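Local coordinates for histone-lysine N-methyltransferase, H3 lysine-9 specific SUVH6 (PDB 6A5K), which probably methylates histone H3 at the H3K9 site, using S-adenosylmethionine as methyl donor, and probably recognises methylated non-CG DNA through its SRA domain, at residues V466-E471 and I475-F480; R345-G350 and G376-E381; K513-F516 and V521-R524. The protein carries 1 engineered substitution. All coordinates share one frame; numbering follows the deposited sequence.

Contact 1: residues V466-E471 and I475-F480; sequences VLYDHE and IPHVMF
H477 and D469 meet through opposite choices of first torsion: H477 holds CG anti to its own carbonyl carbon (chi1 -64°), while D469 tucks CG between backbone N and carbonyl carbon (chi1 58°), which turns its carboxylate back toward the imidazole. H477 NE2 then donates to D469 OD1 at 2.8 Å. The bond is nearly straight, and OD1 lies in the imidazole plane, although the N-H reaches that oxygen from above the carboxylate plane.

Y468 takes the same cramped first torsion as D469 and slides its ring against one face of H477 as an offset stack, with centroids 4.7 Å apart and planes inclined at 27°. Its leading atom is CE2, 3.4 Å from H477 NE2. H470 completes an aromatic cluster, but its ring is slid well aside from H477 and barely overlaps it. The edge of H470 is turned to the chain instead, CE1 lying 3.3 Å from I475 O, while its ND1 bonds to the backbone N of D472 in the turn.

The contact closes the loop end of the beta hairpin of strands 461-467 and 477-482, with V466 and H477 as an antiparallel hydrogen-bonded pair, V466 N to H477 O and H477 N to V466 O, both at 2.9 Å. Next along, V466 CG2 packs on CG of selenomethionine M479 at 3.5 Å, the two side chains crossing at about a right angle. L467 CD2 rests on P476 where the strands run into the connecting loop.

H477 ND1 is bonded as well, to E381 OE2 on the adjoining strand. With a carboxylate at each nitrogen and a tyrosine on one face, the buried imidazole is fixed in rotation, and the two acidic partners would be expected to stabilise its protonated form.

Contact 2: residues R345-G350 and G376-E381; sequences RVTQHG and GSFICE
F378 leaves strand 378-381 with its CB aimed at the 345-350 loop, and that atom comes within 4.5 Å of V346 CG1, a loose apolar touch. With CG anti to the backbone N (chi1 171°), the ring reaches out from the strand to the short 3-10 turn 347-349. CG has T347 CG2 as its neighbour. One step further the same methyl makes a closer approach, T347 CG2 to F378 CD1 at 3.5 Å, and CE1 lies under T347 CB.

T347 thus sits over one face of the ring: its CB is 4.0 Å from the F378 centroid and only 15° off the ring normal, a CH-pi contact. At the far end CZ meets T347 O and CB. The other long side, CD2 and CE2, runs up to G350, whose carbonyl lies at the ring edge, with G350 O 3.4 Å from F378 CE2. The opposite face is backed by the peptide N of C380 from its own strand, which leaves the phenyl between backbone and threonine.

The hydroxyl of T347 is bonded to E331 rather than to anything on the strand. The turn itself is closed by G350 N bonding to T347 O at 3.1 Å. No hydrogen bond joins the two segments; the loop lies over the sheet face that carries F378 and M479, while strand 378-381 pairs edge to edge with 477-482.

This is an aromatic side chain from an outermost strand of a four-stranded sheet to which strands 378-381, 461-467 and 477-482 of the SET domain contribute, packed against a 3-10 turn in the loop between strands 328-330 and 355-359.

Contact 3: residues K513-F516 and V521-R524; sequences KLCF and VCRR. Engineered in segment 513-516: L514 (natural residue Pro). With ZN (zinc ion), chain E; SAM (S-adenosylmethionine), chain F.
C515 serves the metal and the cofactor at once: its SG binds the zinc ion at 2.4 Å and also takes a weak hydrogen bond from the adenine amino group, SAM N6 lying 3.4 Å from C515 SG. From the 521-524 side C522 SG reaches the same zinc at 2.3 Å. Both cysteines carry SG anti to the backbone N (chi1 -178° and -177°), which directs the two sulfurs toward one point, 3.8 Å from each other. C457 and C517 complete the four-thiolate site.

The backbones are tied as well. C515 N donates to R524 O at 2.8 Å in an almost straight bond (171° at the hydrogen), but the donor stands well above the carbonyl plane. L514, an engineered residue where the natural sequence has proline, approaches the same oxygen through its CA and CD2. A water adds a second link, donating to both C515 O and R524 O and accepting from R524 NE; the bends along the R524 side chain bring NE to this water, which also bonds its own carbonyl. R524 N, with the chain at positive phi, makes a weak bond to C522 SG.

On the cofactor side, F516 N donates to SAM N1 at 2.8 Å, again nearly straight. Together with the N6 contact to C515 SG, this reads the Watson-Crick edge of the adenine. K513 lies along the ribose, CE being 3.5 Å from SAM O2', and L514 O is close to the adenine C2.

Zinc-bound cysteines close to the chain end, with adenine held against the loop they organise, are characteristic of the post-SET zinc site in SUV39-type methyltransferases, which forms part of the S-adenosylmethionine pocket.

How the contacts relate
Along the chain contact 2 closes first, then contact 1, and contact 3 follows near the C terminus. Contacts 1 and 2 are neighbours, their centres 11 Å apart, and share the four-stranded sheet in which strand 477-482 lies between 461-467 and 378-381; F480 and I379 join them through backbone bonding, and T347 packs on M479. Contact 3 stands apart, with centres about 30 Å from contact 1 and 29 Å from contact 2, and lies in loops after strand 491-494. The first two lie in one sheet, which also holds strand 328-330 from the Pre-SET range; the third belongs to the S-adenosylmethionine pocket and a zinc site.

Contact 1: residues V466-E471 and I475-F480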
ATOM      1  N   VAL A 466      17.867   1.216   6.247  1.00 12.26           N
ATOM      2  CA  VAL A 466      18.447  -0.026   5.733  1.00 12.31           C
ATOM      3  C   VAL A 466      19.962   0.107   5.573  1.00 13.36           C
ATOM      4  O   VAL A 466      20.459   1.124   5.093  1.00 15.75           O
ATOM      5  CB  VAL A 466      17.821  -0.442   4.370  1.00 13.22           C
ATOM      6  CG1 VAL A 466      18.477  -1.725   3.829  1.00 13.79           C
ATOM      7  CG2 VAL A 466      16.315  -0.657   4.510  1.00 12.82           C
ATOM      8  N   LEU A 467      20.688  -0.922   5.996  1.00 13.62           N
ATOM      9  CA  LEU A 467      22.125  -1.001   5.761  1.00 15.63           C
ATOM     10  C   LEU A 467      22.444  -2.216   4.897  1.00 20.39           C
ATOM     11  O   LEU A 467      21.865  -3.285   5.107  1.00 21.34           O
ATOM     12  CB  LEU A 467      22.882  -1.079   7.090  1.00 15.56           C
ATOM     13  CG  LEU A 467      22.811   0.180   7.959  1.00 14.71           C
ATOM     14  CD1 LEU A 467      23.282  -0.108   9.381  1.00 18.45           C
ATOM     15  CD2 LEU A 467      23.640   1.301   7.330  1.00 15.37           C
ATOM     16  N   TYR A 468      23.344  -2.058   3.922  1.00 16.42           N
ATOM     17  CA  TYR A 468      23.820  -3.218   3.162  1.00 18.80           C
ATOM     18  C   TYR A 468      25.227  -3.058   2.575  1.00 24.38           C
ATOM     19  O   TYR A 468      26.016  -4.003   2.614  1.00 26.34           O
ATOM     20  CB  TYR A 468      22.829  -3.574   2.042  1.00 19.83           C
ATOM     21  CG  TYR A 468      22.721  -2.571   0.913  1.00 25.84           C
ATOM     22  CD1 TYR A 468      23.425  -2.754  -0.272  1.00 28.03           C
ATOM     23  CD2 TYR A 468      21.893  -1.461   1.016  1.00 32.34           C
ATOM     24  CE1 TYR A 468      23.325  -1.848  -1.313  1.00 34.33           C
ATOM     25  CE2 TYR A 468      21.785  -0.551  -0.026  1.00 32.20           C
ATOM     26  CZ  TYR A 468      22.507  -0.751  -1.185  1.00 35.06           C
ATOM     27  OH  TYR A 468      22.409   0.148  -2.225  1.00 41.23           O
ATOM     28  N   ASP A 469      25.553  -1.888   2.032  1.00 25.50           N
ATOM     29  CA  ASP A 469      26.879  -1.705   1.433  1.00 25.82           C
ATOM     30  C   ASP A 469      27.890  -1.138   2.427  1.00 25.56           C
ATOM     31  O   ASP A 469      29.047  -0.906   2.077  1.00 24.34           O
ATOM     32  CB  ASP A 469      26.805  -0.805   0.199  1.00 28.64           C
ATOM     33  CG  ASP A 469      26.218   0.558   0.499  1.00 32.83           C
ATOM     34  OD1 ASP A 469      25.505   0.698   1.517  1.00 30.72           O
ATOM     35  OD2 ASP A 469      26.470   1.494  -0.290  1.00 35.66           O
ATOM     36  N   HIS A 470      27.439  -0.915   3.656  1.00 25.34           N
ATOM     37  CA  HIS A 470      28.301  -0.500   4.760  1.00 26.81           C
ATOM     38  C   HIS A 470      27.527  -0.691   6.065  1.00 26.11           C
ATOM     39  O   HIS A 470      26.333  -0.984   6.041  1.00 21.89           O
ATOM     40  CB  HIS A 470      28.760   0.959   4.600  1.00 21.22           C
ATOM     41  CG  HIS A 470      27.644   1.959   4.644  1.00 22.09           C
ATOM     42  ND1 HIS A 470      27.006   2.312   5.814  1.00 20.58           N
ATOM     43  CD2 HIS A 470      27.058   2.687   3.663  1.00 20.90           C
ATOM     44  CE1 HIS A 470      26.072   3.209   5.552  1.00 23.58           C
ATOM     45  NE2 HIS A 470      26.082   3.455   4.254  1.00 21.04           N
ATOM     46  N   GLU A 471      28.205  -0.523   7.197  1.00 19.73           N
ATOM     47  CA  GLU A 471      27.567  -0.696   8.503  1.00 22.17           C
ATOM     48  C   GLU A 471      27.559   0.595   9.316  1.00 21.43           C
ATOM     49  O   GLU A 471      27.450   0.565  10.541  1.00 20.62           O
ATOM     50  CB  GLU A 471      28.271  -1.799   9.296  1.00 32.59           C
ATOM     51  CG  GLU A 471      28.220  -3.160   8.637  1.00 44.93           C
ATOM     52  CD  GLU A 471      29.135  -4.162   9.308  1.00 56.39           C
ATOM     53  OE1 GLU A 471      29.676  -3.844  10.387  1.00 59.88           O
ATOM     54  OE2 GLU A 471      29.315  -5.267   8.755  1.00 62.35           O
ATOM     55  N   ILE A 475      24.468   6.817   9.090  1.00 16.56           N
ATOM     56  CA  ILE A 475      23.996   7.191   7.763  1.00 16.01           C
ATOM     57  C   ILE A 475      23.370   6.011   7.020  1.00 15.72           C
ATOM     58  O   ILE A 475      23.841   5.607   5.955  1.00 17.01           O
ATOM     59  CB  ILE A 475      25.141   7.793   6.926  1.00 17.01           C
ATOM     60  CG1 ILE A 475      26.388   6.906   6.997  1.00 17.72           C
ATOM     61  CG2 ILE A 475      25.473   9.190   7.432  1.00 22.63           C
ATOM     62  CD1 ILE A 475      27.418   7.212   5.940  1.00 23.04           C
ATOM     63  N   PRO A 476      22.285   5.457   7.577  1.00 17.65           N
ATOM     64  CA  PRO A 476      21.605   4.376   6.867  1.00 15.97           C
ATOM     65  C   PRO A 476      20.926   4.889   5.605  1.00 16.78           C
ATOM     66  O   PRO A 476      20.673   6.095   5.478  1.00 15.20           O
ATOM     67  CB  PRO A 476      20.577   3.887   7.886  1.00 19.20           C
ATOM     68  CG  PRO A 476      20.256   5.111   8.686  1.00 20.64           C
ATOM     69  CD  PRO A 476      21.571   5.839   8.810  1.00 18.39           C
ATOM     70  N   HIS A 477      20.657   3.982   4.672  1.00 17.35           N
ATOM     71  CA  HIS A 477      19.805   4.291   3.535  1.00 15.51           C
ATOM     72  C   HIS A 477      18.388   4.536   4.034  1.00 15.58           C
ATOM     73  O   HIS A 477      17.894   3.799   4.890  1.00 15.06           O
ATOM     74  CB  HIS A 477      19.816   3.153   2.514  1.00 15.63           C
ATOM     75  CG  HIS A 477      21.149   2.925   1.879  1.00 20.68           C
ATOM     76  ND1 HIS A 477      21.567   3.608   0.758  1.00 24.65           N
ATOM     77  CD2 HIS A 477      22.163   2.089   2.210  1.00 26.98           C
ATOM     78  CE1 HIS A 477      22.784   3.209   0.429  1.00 29.42           C
ATOM     79  NE2 HIS A 477      23.167   2.288   1.296  1.00 28.59           N
ATOM     80  N   VAL A 478      17.735   5.567   3.507  1.00 13.77           N
ATOM     81  CA  VAL A 478      16.339   5.822   3.860  1.00 12.26           C
ATOM     82  C   VAL A 478      15.448   5.239   2.766  1.00 10.91           C
ATOM     83  O   VAL A 478      15.405   5.750   1.648  1.00 15.06           O
ATOM     84  CB  VAL A 478      16.081   7.327   4.064  1.00 15.12           C
ATOM     85  CG1 VAL A 478      14.589   7.618   4.235  1.00 10.81           C
ATOM     86  CG2 VAL A 478      16.879   7.824   5.278  1.00 16.92           C
HETATM   87  N   MSE A 479      14.763   4.143   3.088  1.00 12.64           N
HETATM   88  CA  MSE A 479      13.975   3.404   2.105  1.00 10.12           C
HETATM   89  C   MSE A 479      12.494   3.497   2.438  1.00 13.58           C
HETATM   90  O   MSE A 479      12.101   3.188   3.559  1.00 13.71           O
HETATM   91  CB  MSE A 479      14.402   1.933   2.077  1.00 10.26           C
HETATM   92  CG  MSE A 479      15.919   1.730   1.942  1.00 13.83           C
HETATM   93 SE   MSE A 479      16.548   2.490   0.276  1.00 18.69          SE
HETATM   94  CE  MSE A 479      18.066   1.308  -0.084  1.00 21.09           C
ATOM     95  N   PHE A 480      11.666   3.891   1.476  1.00 10.18           N
ATOM     96  CA  PHE A 480      10.229   3.963   1.738  1.00  8.92           C
ATOM     97  C   PHE A 480       9.498   2.660   1.428  1.00 11.72           C
ATOM     98  O   PHE A 480       9.764   2.011   0.411  1.00 13.83           O
ATOM     99  CB  PHE A 480       9.608   5.107   0.943  1.00 10.55           C
ATOM    100  CG  PHE A 480      10.162   6.442   1.305  1.00 12.09           C
ATOM    101  CD1 PHE A 480       9.777   7.062   2.481  1.00 14.33           C
ATOM    102  CD2 PHE A 480      11.079   7.077   0.483  1.00 13.77           C
ATOM    103  CE1 PHE A 480      10.286   8.296   2.829  1.00 13.69           C
ATOM    104  CE2 PHE A 480      11.598   8.306   0.830  1.00 17.12           C
ATOM    105  CZ  PHE A 480      11.198   8.916   2.001  1.00 14.97           C
TER

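Contact 2: residues R345-G350 and G376-E381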
ATOM      1  N   ARG A 345      17.897  -9.522   0.113  1.00 20.62           N
ATOM      2  CA  ARG A 345      18.264  -8.520  -0.883  1.00 20.02           C
ATOM      3  C   ARG A 345      16.997  -7.979  -1.526  1.00 19.90           C
ATOM      4  O   ARG A 345      16.407  -8.620  -2.389  1.00 20.26           O
ATOM      5  CB  ARG A 345      19.201  -9.099  -1.947  1.00 19.34           C
ATOM      6  CG  ARG A 345      20.542  -9.580  -1.423  1.00 20.58           C
ATOM      7  CD  ARG A 345      21.401 -10.068  -2.587  1.00 22.13           C
ATOM      8  NE  ARG A 345      22.604 -10.777  -2.165  1.00 24.42           N
ATOM      9  CZ  ARG A 345      23.774 -10.189  -1.956  1.00 29.62           C
ATOM     10  NH1 ARG A 345      23.884  -8.872  -2.095  1.00 31.76           N
ATOM     11  NH2 ARG A 345      24.827 -10.912  -1.589  1.00 31.42           N
ATOM     12  N   VAL A 346      16.570  -6.804  -1.083  1.00 19.60           N
ATOM     13  CA  VAL A 346      15.323  -6.227  -1.570  1.00 20.29           C
ATOM     14  C   VAL A 346      15.519  -4.782  -2.032  1.00 17.62           C
ATOM     15  O   VAL A 346      15.520  -4.513  -3.234  1.00 21.10           O
ATOM     16  CB  VAL A 346      14.212  -6.283  -0.491  1.00 17.80           C
ATOM     17  CG1 VAL A 346      12.932  -5.632  -1.008  1.00 18.91           C
ATOM     18  CG2 VAL A 346      13.944  -7.720  -0.074  1.00 16.95           C
ATOM     19  N   THR A 347      15.697  -3.858  -1.089  1.00 18.19           N
ATOM     20  CA  THR A 347      15.770  -2.438  -1.435  1.00 15.10           C
ATOM     21  C   THR A 347      17.024  -2.109  -2.255  1.00 22.25           C
ATOM     22  O   THR A 347      17.050  -1.123  -2.994  1.00 20.88           O
ATOM     23  CB  THR A 347      15.733  -1.521  -0.173  1.00 15.09           C
ATOM     24  OG1 THR A 347      16.922  -1.699   0.613  1.00 16.03           O
ATOM     25  CG2 THR A 347      14.529  -1.838   0.673  1.00 13.36           C
ATOM     26  N   GLN A 348      18.055  -2.941  -2.146  1.00 16.91           N
ATOM     27  CA  GLN A 348      19.296  -2.663  -2.867  1.00 17.62           C
ATOM     28  C   GLN A 348      19.108  -2.819  -4.381  1.00 20.46           C
ATOM     29  O   GLN A 348      19.920  -2.331  -5.165  1.00 23.37           O
ATOM     30  CB  GLN A 348      20.425  -3.575  -2.377  1.00 20.64           C
ATOM     31  CG  GLN A 348      20.177  -5.061  -2.599  1.00 21.78           C
ATOM     32  CD  GLN A 348      21.165  -5.926  -1.841  1.00 22.61           C
ATOM     33  OE1 GLN A 348      22.043  -6.545  -2.435  1.00 24.89           O
ATOM     34  NE2 GLN A 348      21.020  -5.979  -0.521  1.00 24.53           N
ATOM     35  N   HIS A 349      18.031  -3.486  -4.782  1.00 17.16           N
ATOM     36  CA  HIS A 349      17.754  -3.716  -6.196  1.00 24.09           C
ATOM     37  C   HIS A 349      17.068  -2.523  -6.868  1.00 27.54           C
ATOM     38  O   HIS A 349      16.821  -2.540  -8.076  1.00 28.24           O
ATOM     39  CB  HIS A 349      16.907  -4.975  -6.365  1.00 24.95           C
ATOM     40  CG  HIS A 349      17.642  -6.241  -6.065  1.00 27.05           C
ATOM     41  ND1 HIS A 349      18.969  -6.428  -6.403  1.00 34.42           N
ATOM     42  CD2 HIS A 349      17.250  -7.384  -5.456  1.00 27.50           C
ATOM     43  CE1 HIS A 349      19.355  -7.628  -6.019  1.00 36.56           C
ATOM     44  NE2 HIS A 349      18.330  -8.231  -5.437  1.00 31.83           N
ATOM     45  N   GLY A 350      16.768  -1.490  -6.088  1.00 23.06           N
ATOM     46  CA  GLY A 350      16.229  -0.258  -6.634  1.00 22.31           C
ATOM     47  C   GLY A 350      14.752  -0.298  -6.993  1.00 20.38           C
ATOM     48  O   GLY A 350      14.034  -1.231  -6.643  1.00 21.71           O
ATOM     49  N   GLY A 376       3.643  -3.497   2.145  1.00 12.46           N
ATOM     50  CA  GLY A 376       4.989  -3.971   2.414  1.00 11.41           C
ATOM     51  C   GLY A 376       5.947  -3.842   1.239  1.00 15.21           C
ATOM     52  O   GLY A 376       7.105  -4.251   1.334  1.00 13.89           O
ATOM     53  N   SER A 377       5.488  -3.272   0.129  1.00 11.11           N
ATOM     54  CA  SER A 377       6.375  -3.106  -1.027  1.00 12.55           C
ATOM     55  C   SER A 377       7.369  -1.965  -0.832  1.00 12.74           C
ATOM     56  O   SER A 377       7.025  -0.922  -0.280  1.00  8.77           O
ATOM     57  CB  SER A 377       5.576  -2.843  -2.307  1.00 15.18           C
ATOM     58  OG  SER A 377       4.714  -3.917  -2.606  1.00 17.46           O
ATOM     59  N   PHE A 378       8.594  -2.175  -1.307  1.00 11.00           N
ATOM     60  CA  PHE A 378       9.578  -1.109  -1.424  1.00 14.55           C
ATOM     61  C   PHE A 378       9.165  -0.128  -2.520  1.00 13.92           C
ATOM     62  O   PHE A 378       8.748  -0.539  -3.606  1.00 13.55           O
ATOM     63  CB  PHE A 378      10.966  -1.694  -1.723  1.00 15.61           C
ATOM     64  CG  PHE A 378      12.007  -0.663  -2.073  1.00 13.64           C
ATOM     65  CD1 PHE A 378      12.385   0.301  -1.154  1.00 14.32           C
ATOM     66  CD2 PHE A 378      12.621  -0.674  -3.319  1.00 16.92           C
ATOM     67  CE1 PHE A 378      13.350   1.243  -1.472  1.00 15.01           C
ATOM     68  CE2 PHE A 378      13.588   0.260  -3.642  1.00 20.23           C
ATOM     69  CZ  PHE A 378      13.956   1.222  -2.716  1.00 17.49           C
ATOM     70  N   ILE A 379       9.278   1.163  -2.230  1.00 14.43           N
ATOM     71  CA  ILE A 379       8.919   2.205  -3.192  1.00 13.63           C
ATOM     72  C   ILE A 379      10.169   2.768  -3.859  1.00 15.69           C
ATOM     73  O   ILE A 379      10.418   2.551  -5.041  1.00 14.24           O
ATOM     74  CB  ILE A 379       8.158   3.379  -2.525  1.00 12.12           C
ATOM     75  CG1 ILE A 379       6.990   2.871  -1.664  1.00 15.63           C
ATOM     76  CG2 ILE A 379       7.706   4.386  -3.593  1.00 10.03           C
ATOM     77  CD1 ILE A 379       5.985   2.003  -2.427  1.00 14.50           C
ATOM     78  N   CYS A 380      10.953   3.495  -3.074  1.00 17.03           N
ATOM     79  CA  CYS A 380      12.170   4.134  -3.559  1.00 18.22           C
ATOM     80  C   CYS A 380      13.003   4.570  -2.369  1.00 14.14           C
ATOM     81  O   CYS A 380      12.545   4.515  -1.232  1.00 11.75           O
ATOM     82  CB  CYS A 380      11.849   5.347  -4.444  1.00 12.96           C
ATOM     83  SG  CYS A 380      11.054   6.708  -3.547  1.00 16.88           S
ATOM     84  N   GLU A 381      14.224   5.010  -2.651  1.00 14.12           N
ATOM     85  CA  GLU A 381      15.111   5.590  -1.645  1.00 15.15           C
ATOM     86  C   GLU A 381      14.948   7.103  -1.618  1.00 16.21           C
ATOM     87  O   GLU A 381      14.540   7.697  -2.612  1.00 15.97           O
ATOM     88  CB  GLU A 381      16.572   5.220  -1.948  1.00 15.44           C
ATOM     89  CG  GLU A 381      17.587   5.687  -0.907  1.00 14.11           C
ATOM     90  CD  GLU A 381      18.957   5.047  -1.088  1.00 19.93           C
ATOM     91  OE1 GLU A 381      19.143   4.288  -2.060  1.00 22.37           O
ATOM     92  OE2 GLU A 381      19.851   5.305  -0.255  1.00 21.93           O
TER

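Contact 3: residues K513-F516 and V521-R524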
ATOM      1  N   LYS A 513       3.626  26.944   8.792  1.00 24.40           N
ATOM      2  CA  LYS A 513       3.048  26.540   7.520  1.00 26.68           C
ATOM      3  C   LYS A 513       1.930  25.544   7.778  1.00 24.55           C
ATOM      4  O   LYS A 513       2.102  24.591   8.533  1.00 18.59           O
ATOM      5  CB  LYS A 513       4.103  25.936   6.594  1.00 27.84           C
ATOM      6  CG  LYS A 513       3.529  25.428   5.284  1.00 30.32           C
ATOM      7  CD  LYS A 513       4.608  25.222   4.240  1.00 37.44           C
ATOM      8  CE  LYS A 513       4.009  24.710   2.942  1.00 43.78           C
ATOM      9  NZ  LYS A 513       3.102  25.705   2.308  1.00 46.38           N
ATOM     10  N   LEU A 514       0.778  25.786   7.165  1.00 21.00           N
ATOM     11  CA  LEU A 514      -0.374  24.914   7.338  1.00 20.03           C
ATOM     12  C   LEU A 514      -0.171  23.591   6.605  1.00 15.60           C
ATOM     13  O   LEU A 514       0.469  23.545   5.554  1.00 15.42           O
ATOM     14  CB  LEU A 514      -1.642  25.607   6.831  1.00 18.72           C
ATOM     15  CG  LEU A 514      -2.097  26.861   7.578  1.00 21.94           C
ATOM     16  CD1 LEU A 514      -3.228  27.573   6.816  1.00 22.01           C
ATOM     17  CD2 LEU A 514      -2.547  26.514   8.987  1.00 23.47           C
ATOM     18  N   CYS A 515      -0.713  22.513   7.167  1.00 14.93           N
ATOM     19  CA  CYS A 515      -0.733  21.231   6.476  1.00 14.49           C
ATOM     20  C   CYS A 515      -1.975  21.143   5.594  1.00 14.41           C
ATOM     21  O   CYS A 515      -3.091  21.381   6.058  1.00 13.99           O
ATOM     22  CB  CYS A 515      -0.710  20.061   7.469  1.00 13.29           C
ATOM     23  SG  CYS A 515      -0.674  18.443   6.657  1.00 12.12           S
ATOM     24  N   PHE A 516      -1.769  20.797   4.328  1.00 13.28           N
ATOM     25  CA  PHE A 516      -2.860  20.663   3.364  1.00 13.62           C
ATOM     26  C   PHE A 516      -3.082  19.207   2.952  1.00 13.46           C
ATOM     27  O   PHE A 516      -3.550  18.941   1.842  1.00 12.88           O
ATOM     28  CB  PHE A 516      -2.576  21.511   2.122  1.00 13.74           C
ATOM     29  CG  PHE A 516      -2.666  22.995   2.360  1.00 14.79           C
ATOM     30  CD1 PHE A 516      -3.385  23.500   3.429  1.00 15.21           C
ATOM     31  CD2 PHE A 516      -2.040  23.884   1.499  1.00 19.67           C
ATOM     32  CE1 PHE A 516      -3.479  24.868   3.641  1.00 20.54           C
ATOM     33  CE2 PHE A 516      -2.125  25.254   1.703  1.00 24.01           C
ATOM     34  CZ  PHE A 516      -2.846  25.746   2.781  1.00 22.04           C
ATOM     35  N   VAL A 521      -7.905  13.472  10.295  1.00 15.65           N
ATOM     36  CA  VAL A 521      -7.167  13.570  11.553  1.00 25.19           C
ATOM     37  C   VAL A 521      -5.934  14.481  11.428  1.00 29.28           C
ATOM     38  O   VAL A 521      -4.978  14.370  12.199  1.00 33.63           O
ATOM     39  CB  VAL A 521      -6.720  12.186  12.043  1.00 30.68           C
ATOM     40  CG1 VAL A 521      -7.918  11.264  12.151  1.00 31.48           C
ATOM     41  CG2 VAL A 521      -5.671  11.597  11.088  1.00 35.35           C
ATOM     42  N   CYS A 522      -5.972  15.393  10.466  1.00 24.34           N
ATOM     43  CA  CYS A 522      -4.853  16.299  10.207  1.00 21.73           C
ATOM     44  C   CYS A 522      -4.415  17.085  11.450  1.00 21.86           C
ATOM     45  O   CYS A 522      -5.243  17.590  12.210  1.00 19.74           O
ATOM     46  CB  CYS A 522      -5.225  17.269   9.085  1.00 21.28           C
ATOM     47  SG  CYS A 522      -3.917  18.407   8.593  1.00 15.50           S
ATOM     48  N   ARG A 523      -3.105  17.187  11.649  1.00 16.63           N
ATOM     49  CA  ARG A 523      -2.555  17.914  12.786  1.00 22.01           C
ATOM     50  C   ARG A 523      -2.370  19.401  12.452  1.00 20.55           C
ATOM     51  O   ARG A 523      -1.813  20.169  13.243  1.00 21.33           O
ATOM     52  CB  ARG A 523      -1.254  17.243  13.225  1.00 27.47           C
ATOM     53  CG  ARG A 523      -1.490  15.745  13.495  1.00 30.43           C
ATOM     54  CD  ARG A 523      -0.342  15.031  14.202  1.00 32.19           C
ATOM     55  NE  ARG A 523       0.736  14.670  13.288  1.00 31.96           N
ATOM     56  CZ  ARG A 523       0.711  13.626  12.461  1.00 27.57           C
ATOM     57  NH1 ARG A 523      -0.348  12.827  12.408  1.00 31.20           N
ATOM     58  NH2 ARG A 523       1.750  13.390  11.677  1.00 21.23           N
ATOM     59  N   ARG A 524      -2.847  19.776  11.265  1.00 19.63           N
ATOM     60  CA  ARG A 524      -3.138  21.164  10.868  1.00 19.34           C
ATOM     61  C   ARG A 524      -1.917  22.009  10.494  1.00 20.51           C
ATOM     62  O   ARG A 524      -2.025  22.911   9.663  1.00 18.33           O
ATOM     63  CB  ARG A 524      -3.933  21.885  11.965  1.00 20.97           C
ATOM     64  CG  ARG A 524      -5.293  21.269  12.273  1.00 23.43           C
ATOM     65  CD  ARG A 524      -6.087  20.934  11.010  1.00 26.16           C
ATOM     66  NE  ARG A 524      -6.390  22.108  10.189  1.00 24.70           N
ATOM     67  CZ  ARG A 524      -7.361  22.975  10.455  1.00 31.08           C
ATOM     68  NH1 ARG A 524      -8.126  22.817  11.528  1.00 34.20           N
ATOM     69  NH2 ARG A 524      -7.568  24.010   9.652  1.00 33.80           N
TER
HETATM   70 ZN    ZN E 804      -2.267  17.061   7.722  1.00 20.80          ZN
HETATM   71  N   SAM F 805       5.513  19.446  -3.205  1.00 12.76           N
HETATM   72  CA  SAM F 805       6.974  19.500  -3.396  1.00 15.91           C
HETATM   73  C   SAM F 805       7.391  20.055  -4.759  1.00 18.80           C
HETATM   74  O   SAM F 805       8.579  20.033  -5.111  1.00 17.63           O
HETATM   75  OXT SAM F 805       6.556  20.525  -5.537  1.00 16.67           O
HETATM   76  CB  SAM F 805       7.592  18.116  -3.191  1.00 12.57           C
HETATM   77  CG  SAM F 805       7.731  17.786  -1.711  1.00 16.05           C
HETATM   78  SD  SAM F 805       8.973  18.895  -1.006  1.00 50.02           S
HETATM   79  CE  SAM F 805      10.076  17.662  -0.325  1.00 12.33           C
HETATM   80  C5' SAM F 805       8.259  19.478   0.540  1.00 17.88           C
HETATM   81  C4' SAM F 805       7.386  20.694   0.302  1.00 18.49           C
HETATM   82  O4' SAM F 805       6.152  20.293  -0.279  1.00 16.78           O
HETATM   83  C3' SAM F 805       7.046  21.388   1.608  1.00 23.19           C
HETATM   84  O3' SAM F 805       8.009  22.364   1.931  1.00 25.51           O
HETATM   85  C2' SAM F 805       5.712  22.006   1.277  1.00 19.79           C
HETATM   86  O2' SAM F 805       5.950  23.180   0.533  1.00 22.88           O
HETATM   87  C1' SAM F 805       5.093  20.999   0.333  1.00 15.85           C
HETATM   88  N9  SAM F 805       4.253  20.050   1.093  1.00 14.77           N
HETATM   89  C8  SAM F 805       4.449  18.704   1.252  1.00 13.69           C
HETATM   90  N7  SAM F 805       3.450  18.205   2.027  1.00 14.24           N
HETATM   91  C5  SAM F 805       2.628  19.223   2.378  1.00 13.38           C
HETATM   92  C6  SAM F 805       1.471  19.287   3.147  1.00 14.68           C
HETATM   93  N6  SAM F 805       0.962  18.193   3.718  1.00 11.06           N
HETATM   94  N1  SAM F 805       0.855  20.504   3.338  1.00 12.79           N
HETATM   95  C2  SAM F 805       1.365  21.646   2.753  1.00 14.53           C
HETATM   96  N3  SAM F 805       2.509  21.577   1.981  1.00 15.01           N
HETATM   97  C4  SAM F 805       3.125  20.388   1.791  1.00 16.08           C
HETATM   98  O   HOH W   1      -4.360  22.911   8.274  1.00 19.47           O